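Local coordinates for protein elongation factor G (Thermus thermophilus, PDB 2DY1) that binds GTP with a magnesium ion and, as a member of the elongation factor G family, probably acts as a translocation GTPase in protein synthesis, at residues 578-590 with 624-636. Residues are numbered along the deposited sequence; the frame is centred on the assembly and turned at random.
Sequences LKVLAPQERVGDV and EYYKALPGLTGGA
The C-terminal domain of elongation factor G has a ferredoxin-like beta-alpha-beta-beta-alpha-beta fold, two helices lying on one face of an antiparallel sheet; here the second helix, 625-633, meets strand 578-583 and the start of the first helix. A chi1 of -166° swings the Tyr625 ring away from its own backbone N and toward the strand, its edge meeting Val580 CG2, 3.7 Å from Tyr625 CE1. Tyr625 OH donates to a water 2.6 Å away that donates to Val590 O, tying the two helices together. Thr633 CG2 packs on both Ala582 CB, 3.6 Å away, and Val590 CG2, while Thr633 OG1 turns back to Leu629 O and also bonds Gly637 N. Pro583 CG rests on Ala636 CB at 3.6 Å. Arg586, bent at chi2 and chi3, lays one guanidinium face over Leu632 O; within 578-590 its NE forms a salt bridge to Asp589 OD2 (2.9 Å, N-H...O 160°) that holds it there. Were Arg586 cut back to an alanine, the Asp589 carboxylate would probably lose its charged mate and the Leu632 carbonyl the group lying over it. The chemistry grades from an apolar seam against the sheet to a charged margin where Arg586 and Asp589 meet the turn around Leu632.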
ATOM      1  N   LEU A 578     -14.561  14.202  -6.611  1.00 41.78           N
ATOM      2  CA  LEU A 578     -13.158  14.491  -6.347  1.00 43.46           C
ATOM      3  C   LEU A 578     -12.974  15.323  -5.086  1.00 47.63           C
ATOM      4  O   LEU A 578     -13.506  16.430  -4.973  1.00 50.51           O
ATOM      5  CB  LEU A 578     -12.549  15.218  -7.557  1.00 45.75           C
ATOM      6  CG  LEU A 578     -11.050  15.545  -7.705  1.00 46.43           C
ATOM      7  CD1 LEU A 578     -10.856  17.047  -7.650  1.00 46.15           C
ATOM      8  CD2 LEU A 578     -10.219  14.845  -6.645  1.00 42.66           C
ATOM      9  N   LYS A 579     -12.215  14.779  -4.138  1.00 43.88           N
ATOM     10  CA  LYS A 579     -11.927  15.471  -2.887  1.00 46.35           C
ATOM     11  C   LYS A 579     -10.463  15.884  -2.925  1.00 43.66           C
ATOM     12  O   LYS A 579      -9.590  15.054  -3.166  1.00 40.30           O
ATOM     13  CB  LYS A 579     -12.169  14.543  -1.696  1.00 54.88           C
ATOM     14  CG  LYS A 579     -13.619  14.108  -1.533  1.00 65.34           C
ATOM     15  CD  LYS A 579     -13.803  13.215  -0.313  1.00 73.03           C
ATOM     16  CE  LYS A 579     -15.274  12.865  -0.101  1.00 73.85           C
ATOM     17  NZ  LYS A 579     -15.479  12.008   1.102  1.00 75.09           N
ATOM     18  N   VAL A 580     -10.196  17.165  -2.704  1.00 42.17           N
ATOM     19  CA  VAL A 580      -8.824  17.652  -2.723  1.00 44.54           C
ATOM     20  C   VAL A 580      -8.471  18.408  -1.446  1.00 42.45           C
ATOM     21  O   VAL A 580      -9.166  19.343  -1.053  1.00 44.88           O
ATOM     22  CB  VAL A 580      -8.571  18.584  -3.941  1.00 43.44           C
ATOM     23  CG1 VAL A 580      -7.138  19.102  -3.917  1.00 46.51           C
ATOM     24  CG2 VAL A 580      -8.823  17.831  -5.229  1.00 47.70           C
ATOM     25  N   LEU A 581      -7.392  17.980  -0.798  1.00 40.13           N
ATOM     26  CA  LEU A 581      -6.915  18.619   0.422  1.00 45.27           C
ATOM     27  C   LEU A 581      -5.723  19.458  -0.017  1.00 46.57           C
ATOM     28  O   LEU A 581      -4.764  18.929  -0.584  1.00 48.27           O
ATOM     29  CB  LEU A 581      -6.472  17.560   1.439  1.00 47.52           C
ATOM     30  CG  LEU A 581      -6.205  17.979   2.890  1.00 54.14           C
ATOM     31  CD1 LEU A 581      -5.104  19.015   2.937  1.00 55.17           C
ATOM     32  CD2 LEU A 581      -7.478  18.525   3.515  1.00 53.27           C
ATOM     33  N   ALA A 582      -5.775  20.762   0.229  1.00 48.56           N
ATOM     34  CA  ALA A 582      -4.680  21.627  -0.188  1.00 49.99           C
ATOM     35  C   ALA A 582      -4.471  22.834   0.716  1.00 52.70           C
ATOM     36  O   ALA A 582      -5.405  23.315   1.360  1.00 48.48           O
ATOM     37  CB  ALA A 582      -4.907  22.091  -1.622  1.00 46.00           C
ATOM     38  N   PRO A 583      -3.227  23.336   0.769  1.00 53.24           N
ATOM     39  CA  PRO A 583      -2.887  24.498   1.593  1.00 54.28           C
ATOM     40  C   PRO A 583      -3.818  25.641   1.223  1.00 55.33           C
ATOM     41  O   PRO A 583      -4.246  25.748   0.073  1.00 55.92           O
ATOM     42  CB  PRO A 583      -1.440  24.782   1.200  1.00 55.41           C
ATOM     43  CG  PRO A 583      -0.912  23.416   0.877  1.00 56.81           C
ATOM     44  CD  PRO A 583      -2.037  22.833   0.060  1.00 52.11           C
ATOM     45  N   GLN A 584      -4.132  26.493   2.189  1.00 58.77           N
ATOM     46  CA  GLN A 584      -5.027  27.606   1.924  1.00 60.54           C
ATOM     47  C   GLN A 584      -4.515  28.536   0.824  1.00 59.48           C
ATOM     48  O   GLN A 584      -5.287  28.963  -0.037  1.00 57.28           O
ATOM     49  CB  GLN A 584      -5.299  28.388   3.216  1.00 63.69           C
ATOM     50  CG  GLN A 584      -4.078  28.986   3.887  1.00 64.83           C
ATOM     51  CD  GLN A 584      -4.122  30.504   3.903  1.00 65.98           C
ATOM     52  OE1 GLN A 584      -3.856  31.153   2.893  1.00 66.07           O
ATOM     53  NE2 GLN A 584      -4.478  31.075   5.049  1.00 61.19           N
ATOM     54  N   GLU A 585      -3.218  28.840   0.835  1.00 61.24           N
ATOM     55  CA  GLU A 585      -2.651  29.722  -0.182  1.00 62.15           C
ATOM     56  C   GLU A 585      -2.610  29.055  -1.561  1.00 59.78           C
ATOM     57  O   GLU A 585      -2.449  29.732  -2.578  1.00 57.16           O
ATOM     58  CB  GLU A 585      -1.242  30.195   0.227  1.00 63.11           C
ATOM     59  CG  GLU A 585      -1.207  30.986   1.545  1.00 68.13           C
ATOM     60  CD  GLU A 585      -0.061  31.997   1.628  1.00 72.99           C
ATOM     61  OE1 GLU A 585      -0.058  32.966   0.834  1.00 74.61           O
ATOM     62  OE2 GLU A 585       0.829  31.830   2.491  1.00 66.75           O
ATOM     63  N   ARG A 586      -2.769  27.731  -1.592  1.00 58.40           N
ATOM     64  CA  ARG A 586      -2.758  26.980  -2.850  1.00 57.51           C
ATOM     65  C   ARG A 586      -4.156  26.658  -3.373  1.00 56.11           C
ATOM     66  O   ARG A 586      -4.308  26.161  -4.490  1.00 53.94           O
ATOM     67  CB  ARG A 586      -1.972  25.668  -2.699  1.00 58.05           C
ATOM     68  CG  ARG A 586      -0.485  25.750  -3.059  1.00 61.99           C
ATOM     69  CD  ARG A 586      -0.126  27.084  -3.709  1.00 66.56           C
ATOM     70  NE  ARG A 586       0.273  26.967  -5.111  1.00 69.70           N
ATOM     71  CZ  ARG A 586       1.436  26.472  -5.522  1.00 72.71           C
ATOM     72  NH1 ARG A 586       1.710  26.410  -6.819  1.00 74.81           N
ATOM     73  NH2 ARG A 586       2.327  26.040  -4.640  1.00 73.22           N
ATOM     74  N   VAL A 587      -5.173  26.937  -2.565  1.00 53.91           N
ATOM     75  CA  VAL A 587      -6.558  26.669  -2.949  1.00 46.97           C
ATOM     76  C   VAL A 587      -6.947  27.326  -4.270  1.00 49.73           C
ATOM     77  O   VAL A 587      -7.622  26.716  -5.100  1.00 48.43           O
ATOM     78  CB  VAL A 587      -7.532  27.148  -1.858  1.00 47.42           C
ATOM     79  CG1 VAL A 587      -8.960  27.095  -2.368  1.00 50.29           C
ATOM     80  CG2 VAL A 587      -7.382  26.281  -0.618  1.00 40.31           C
ATOM     81  N   GLY A 588      -6.527  28.573  -4.458  1.00 49.44           N
ATOM     82  CA  GLY A 588      -6.848  29.282  -5.686  1.00 46.44           C
ATOM     83  C   GLY A 588      -6.385  28.581  -6.951  1.00 47.56           C
ATOM     84  O   GLY A 588      -7.109  28.548  -7.952  1.00 47.27           O
ATOM     85  N   ASP A 589      -5.177  28.027  -6.917  1.00 45.39           N
ATOM     86  CA  ASP A 589      -4.633  27.321  -8.071  1.00 48.65           C
ATOM     87  C   ASP A 589      -5.401  26.023  -8.293  1.00 42.99           C
ATOM     88  O   ASP A 589      -5.666  25.635  -9.430  1.00 43.58           O
ATOM     89  CB  ASP A 589      -3.150  27.012  -7.859  1.00 53.78           C
ATOM     90  CG  ASP A 589      -2.307  28.266  -7.755  1.00 61.13           C
ATOM     91  OD1 ASP A 589      -2.358  29.092  -8.692  1.00 63.98           O
ATOM     92  OD2 ASP A 589      -1.593  28.424  -6.741  1.00 60.99           O
ATOM     93  N   VAL A 590      -5.747  25.356  -7.198  1.00 43.96           N
ATOM     94  CA  VAL A 590      -6.500  24.110  -7.265  1.00 41.98           C
ATOM     95  C   VAL A 590      -7.842  24.369  -7.940  1.00 43.44           C
ATOM     96  O   VAL A 590      -8.180  23.717  -8.932  1.00 45.44           O
ATOM     97  CB  VAL A 590      -6.735  23.528  -5.850  1.00 41.58           C
ATOM     98  CG1 VAL A 590      -7.747  22.385  -5.908  1.00 40.47           C
ATOM     99  CG2 VAL A 590      -5.417  23.030  -5.274  1.00 45.75           C
ATOM    100  N   GLU A 624      -5.014  11.823 -15.040  1.00 23.34           N
ATOM    101  CA  GLU A 624      -3.642  12.032 -14.598  1.00 21.08           C
ATOM    102  C   GLU A 624      -3.582  13.129 -13.561  1.00 23.62           C
ATOM    103  O   GLU A 624      -2.563  13.805 -13.425  1.00 24.62           O
ATOM    104  CB  GLU A 624      -2.718  12.375 -15.768  1.00 26.04           C
ATOM    105  CG  GLU A 624      -2.535  11.222 -16.721  1.00 23.80           C
ATOM    106  CD  GLU A 624      -1.283  11.336 -17.546  1.00 30.19           C
ATOM    107  OE1 GLU A 624      -1.122  12.350 -18.256  1.00 24.90           O
ATOM    108  OE2 GLU A 624      -0.459  10.403 -17.489  1.00 26.95           O
ATOM    109  N   TYR A 625      -4.667  13.302 -12.814  1.00 21.04           N
ATOM    110  CA  TYR A 625      -4.691  14.323 -11.785  1.00 26.56           C
ATOM    111  C   TYR A 625      -3.562  14.019 -10.791  1.00 25.79           C
ATOM    112  O   TYR A 625      -2.943  14.933 -10.249  1.00 25.81           O
ATOM    113  CB  TYR A 625      -6.053  14.332 -11.077  1.00 27.99           C
ATOM    114  CG  TYR A 625      -6.301  15.567 -10.234  1.00 28.79           C
ATOM    115  CD1 TYR A 625      -6.561  15.461  -8.867  1.00 29.67           C
ATOM    116  CD2 TYR A 625      -6.270  16.844 -10.803  1.00 34.88           C
ATOM    117  CE1 TYR A 625      -6.783  16.603  -8.081  1.00 28.73           C
ATOM    118  CE2 TYR A 625      -6.487  17.989 -10.026  1.00 31.55           C
ATOM    119  CZ  TYR A 625      -6.742  17.858  -8.672  1.00 36.42           C
ATOM    120  OH  TYR A 625      -6.952  18.981  -7.905  1.00 32.50           O
ATOM    121  N   TYR A 626      -3.272  12.734 -10.582  1.00 22.48           N
ATOM    122  CA  TYR A 626      -2.218  12.342  -9.650  1.00 23.77           C
ATOM    123  C   TYR A 626      -0.859  12.937 -10.027  1.00 19.58           C
ATOM    124  O   TYR A 626      -0.023  13.153  -9.157  1.00 24.44           O
ATOM    125  CB  TYR A 626      -2.116  10.804  -9.536  1.00 19.44           C
ATOM    126  CG  TYR A 626      -1.533  10.086 -10.739  1.00 15.99           C
ATOM    127  CD1 TYR A 626      -2.304   9.844 -11.878  1.00 18.51           C
ATOM    128  CD2 TYR A 626      -0.216   9.612 -10.720  1.00 16.17           C
ATOM    129  CE1 TYR A 626      -1.785   9.150 -12.958  1.00 15.05           C
ATOM    130  CE2 TYR A 626       0.316   8.916 -11.804  1.00 19.27           C
ATOM    131  CZ  TYR A 626      -0.475   8.685 -12.916  1.00 18.87           C
ATOM    132  OH  TYR A 626       0.046   7.973 -13.970  1.00 17.22           O
ATOM    133  N   LYS A 627      -0.647  13.217 -11.311  1.00 19.14           N
ATOM    134  CA  LYS A 627       0.627  13.789 -11.759  1.00 19.51           C
ATOM    135  C   LYS A 627       0.687  15.299 -11.569  1.00 25.36           C
ATOM    136  O   LYS A 627       1.757  15.858 -11.343  1.00 28.51           O
ATOM    137  CB  LYS A 627       0.883  13.475 -13.239  1.00 22.06           C
ATOM    138  CG  LYS A 627       1.217  12.020 -13.542  1.00 20.74           C
ATOM    139  CD  LYS A 627       1.650  11.845 -14.997  1.00 24.58           C
ATOM    140  CE  LYS A 627       2.004  10.402 -15.293  1.00 22.44           C
ATOM    141  NZ  LYS A 627       2.332  10.183 -16.740  1.00 25.60           N
ATOM    142  N   ALA A 628      -0.466  15.950 -11.644  1.00 27.43           N
ATOM    143  CA  ALA A 628      -0.537  17.401 -11.530  1.00 27.84           C
ATOM    144  C   ALA A 628      -0.730  17.950 -10.122  1.00 31.77           C
ATOM    145  O   ALA A 628      -0.315  19.075  -9.831  1.00 34.13           O
ATOM    146  CB  ALA A 628      -1.648  17.925 -12.439  1.00 28.68           C
ATOM    147  N   LEU A 629      -1.350  17.172  -9.245  1.00 30.16           N
ATOM    148  CA  LEU A 629      -1.616  17.653  -7.892  1.00 31.49           C
ATOM    149  C   LEU A 629      -0.412  18.213  -7.138  1.00 36.52           C
ATOM    150  O   LEU A 629      -0.510  19.262  -6.502  1.00 35.74           O
ATOM    151  CB  LEU A 629      -2.274  16.565  -7.048  1.00 33.42           C
ATOM    152  CG  LEU A 629      -2.769  17.105  -5.702  1.00 37.93           C
ATOM    153  CD1 LEU A 629      -3.798  18.212  -5.933  1.00 35.29           C
ATOM    154  CD2 LEU A 629      -3.368  15.979  -4.882  1.00 34.46           C
ATOM    155  N   PRO A 630       0.737  17.517  -7.179  1.00 36.56           N
ATOM    156  CA  PRO A 630       1.914  18.027  -6.467  1.00 37.02           C
ATOM    157  C   PRO A 630       2.253  19.474  -6.841  1.00 38.59           C
ATOM    158  O   PRO A 630       2.364  20.337  -5.969  1.00 39.74           O
ATOM    159  CB  PRO A 630       3.004  17.040  -6.873  1.00 38.47           C
ATOM    160  CG  PRO A 630       2.226  15.739  -6.975  1.00 35.65           C
ATOM    161  CD  PRO A 630       0.995  16.175  -7.737  1.00 39.12           C
ATOM    162  N   GLY A 631       2.408  19.734  -8.136  1.00 38.58           N
ATOM    163  CA  GLY A 631       2.731  21.075  -8.592  1.00 43.72           C
ATOM    164  C   GLY A 631       1.710  22.126  -8.189  1.00 49.01           C
ATOM    165  O   GLY A 631       2.055  23.287  -7.967  1.00 49.91           O
ATOM    166  N   LEU A 632       0.450  21.718  -8.089  1.00 49.27           N
ATOM    167  CA  LEU A 632      -0.633  22.624  -7.718  1.00 48.20           C
ATOM    168  C   LEU A 632      -0.702  22.889  -6.218  1.00 48.89           C
ATOM    169  O   LEU A 632      -1.256  23.903  -5.784  1.00 48.08           O
ATOM    170  CB  LEU A 632      -1.975  22.052  -8.188  1.00 46.64           C
ATOM    171  CG  LEU A 632      -2.246  22.041  -9.695  1.00 46.86           C
ATOM    172  CD1 LEU A 632      -3.408  21.111 -10.005  1.00 44.23           C
ATOM    173  CD2 LEU A 632      -2.543  23.459 -10.169  1.00 43.92           C
ATOM    174  N   THR A 633      -0.142  21.982  -5.424  1.00 48.18           N
ATOM    175  CA  THR A 633      -0.184  22.137  -3.975  1.00 44.76           C
ATOM    176  C   THR A 633       1.191  22.156  -3.321  1.00 43.48           C
ATOM    177  O   THR A 633       1.312  21.900  -2.123  1.00 45.31           O
ATOM    178  CB  THR A 633      -0.996  21.011  -3.332  1.00 42.26           C
ATOM    179  OG1 THR A 633      -0.335  19.761  -3.564  1.00 40.24           O
ATOM    180  CG2 THR A 633      -2.387  20.960  -3.929  1.00 42.28           C
ATOM    181  N   GLY A 634       2.219  22.461  -4.103  1.00 44.44           N
ATOM    182  CA  GLY A 634       3.565  22.498  -3.560  1.00 45.88           C
ATOM    183  C   GLY A 634       3.955  21.185  -2.906  1.00 47.68           C
ATOM    184  O   GLY A 634       4.790  21.158  -2.001  1.00 46.52           O
ATOM    185  N   GLY A 635       3.344  20.095  -3.362  1.00 46.82           N
ATOM    186  CA  GLY A 635       3.645  18.785  -2.814  1.00 46.92           C
ATOM    187  C   GLY A 635       2.943  18.473  -1.506  1.00 46.16           C
ATOM    188  O   GLY A 635       3.189  17.427  -0.904  1.00 47.20           O
ATOM    189  N   ALA A 636       2.063  19.365  -1.065  1.00 47.11           N
ATOM    190  CA  ALA A 636       1.341  19.177   0.190  1.00 50.16           C
ATOM    191  C   ALA A 636      -0.066  18.612   0.000  1.00 51.25           C
ATOM    192  O   ALA A 636      -0.696  18.166   0.961  1.00 49.76           O
ATOM    193  CB  ALA A 636       1.262  20.499   0.940  1.00 50.28           C
TER
HETATM  194  O   HOH W   1      -6.961  21.129  -9.310  1.00 42.94           O